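PDB 4Q25: phosphate-specific transport system accessory protein PhoU homolog, which probably takes part in regulating phosphate uptake, as a homodimeric, all-helical member of the PhoU family. Local coordinates for residues Gln161-Lys164 with Thr165-Arg168. Sequence-based numbering, arbitrary orientation.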
loop_
_atom_site.group_PDB
_atom_site.type_symbol
_atom_site.label_atom_id
_atom_site.label_comp_id
_atom_site.label_asym_id
_atom_site.label_seq_id
_atom_site.Cartn_x
_atom_site.Cartn_y
_atom_site.Cartn_z
ATOM N N GLN A 161 13.388 8.689 10.794
ATOM C CA GLN A 161 14.705 8.077 10.930
ATOM C C GLN A 161 14.632 6.706 11.571
ATOM O O GLN A 161 15.431 5.833 11.256
ATOM C CB GLN A 161 15.620 8.957 11.786
ATOM C CG GLN A 161 16.149 10.198 11.084
ATOM C CD GLN A 161 16.741 11.201 12.070
ATOM O OE1 GLN A 161 16.518 11.105 13.283
ATOM N NE2 GLN A 161 17.486 12.183 11.551
ATOM N N TYR A 162 13.694 6.514 12.491
ATOM C CA TYR A 162 13.589 5.230 13.175
ATOM C C TYR A 162 13.095 4.106 12.262
ATOM O O TYR A 162 13.220 2.937 12.619
ATOM C CB TYR A 162 12.672 5.322 14.379
ATOM C CG TYR A 162 12.942 4.240 15.403
ATOM C CD1 TYR A 162 14.070 4.304 16.230
ATOM C CD2 TYR A 162 12.076 3.155 15.553
ATOM C CE1 TYR A 162 14.332 3.318 17.162
ATOM C CE2 TYR A 162 12.328 2.169 16.493
ATOM C CZ TYR A 162 13.452 2.257 17.298
ATOM O OH TYR A 162 13.697 1.288 18.245
ATOM N N ASP A 163 12.535 4.469 11.104
ATOM C CA ASP A 163 12.027 3.502 10.160
ATOM C C ASP A 163 13.148 2.674 9.612
ATOM O O ASP A 163 12.948 1.521 9.291
ATOM C CB ASP A 163 11.276 4.169 9.006
ATOM C CG ASP A 163 10.449 3.174 8.205
ATOM O OD1 ASP A 163 9.871 2.277 8.824
ATOM O OD2 ASP A 163 10.361 3.282 6.973
ATOM N N LYS A 164 14.332 3.267 9.519
ATOM C CA LYS A 164 15.515 2.536 9.071
ATOM C C LYS A 164 15.781 1.348 9.975
ATOM O O LYS A 164 16.090 0.245 9.503
ATOM C CB LYS A 164 16.753 3.443 9.050
ATOM C CG LYS A 164 16.915 4.193 7.743
ATOM C CD LYS A 164 17.428 3.255 6.652
ATOM C CE LYS A 164 17.611 3.942 5.302
ATOM N NZ LYS A 164 18.569 5.082 5.359
ATOM N N THR A 165 15.663 1.566 11.279
ATOM C CA THR A 165 16.055 0.518 12.210
ATOM C C THR A 165 14.965 -0.554 12.213
ATOM O O THR A 165 15.256 -1.721 12.383
ATOM C CB THR A 165 16.413 1.013 13.621
ATOM O OG1 THR A 165 15.300 1.693 14.189
ATOM C CG2 THR A 165 17.628 1.918 13.620
ATOM N N VAL A 166 13.720 -0.167 11.948
ATOM C CA VAL A 166 12.644 -1.132 11.885
ATOM C C VAL A 166 12.816 -2.029 10.657
ATOM O O VAL A 166 12.765 -3.254 10.783
ATOM C CB VAL A 166 11.261 -0.464 11.925
ATOM C CG1 VAL A 166 10.225 -1.372 11.318
ATOM C CG2 VAL A 166 10.869 -0.122 13.347
ATOM N N ASP A 167 13.039 -1.439 9.483
ATOM C CA ASP A 167 13.256 -2.251 8.276
ATOM C C ASP A 167 14.462 -3.179 8.466
ATOM O O ASP A 167 14.489 -4.295 7.950
ATOM C CB ASP A 167 13.428 -1.380 7.022
ATOM C CG ASP A 167 12.209 -0.469 6.744
ATOM O OD1 ASP A 167 11.086 -0.752 7.224
ATOM O OD2 ASP A 167 12.360 0.561 6.041
ATOM N N ARG A 168 15.446 -2.709 9.225
ATOM C CA ARG A 168 16.636 -3.489 9.525
ATOM C C ARG A 168 16.293 -4.701 10.395
ATOM O O ARG A 168 16.713 -5.826 10.109
ATOM C CB ARG A 168 17.677 -2.622 10.247
ATOM C CG ARG A 168 19.076 -3.180 10.153
ATOM C CD ARG A 168 20.018 -2.614 11.216
ATOM N NE ARG A 168 21.208 -3.464 11.347
ATOM C CZ ARG A 168 22.259 -3.191 12.116
ATOM N NH1 ARG A 168 22.296 -2.085 12.845
ATOM N NH2 ARG A 168 23.280 -4.039 12.158
#
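Thr165 sets its hydroxyl over the ring of Tyr162, with OG1 3.4 Å above the ring plane and close to the centre, while the two side chains cross at about a right angle. The same OG1 donates to Tyr162 O at 2.9 Å, a bond allowed by its torsion (chi1 59°), which puts the hydroxyl between backbone N and carbonyl carbon. Tyr162 O also accepts from Val166 N at 3.2 Å, and a weak bond from Thr165 N adds to the grip. Because chi1 of Tyr162 (-157°) turns CG away from the backbone N, the ring leans toward the C-terminal end of the helix, bringing CD2 obliquely to within 4.1 Å of Val166 CG2; its OH is hydrogen-bonded to Gln136. Residues 161-168 are one stretch of helix 153-183 in a PhoU-domain helix bundle, and Val166 packs against Val137 and Met140 of the neighbouring helix 127-149. One turn apart, Asp163 and Asp167 bring OD2 to OD2 at 3.5 Å, their carboxylate planes 77° apart. The main chain joins them through a nearly straight bond from Asp167 N to Asp163 O, 3.0 Å. Glu202 and Asp206 bring further negative charge close by, probably offset in part by Arg209, which forms a salt bridge with Asp163.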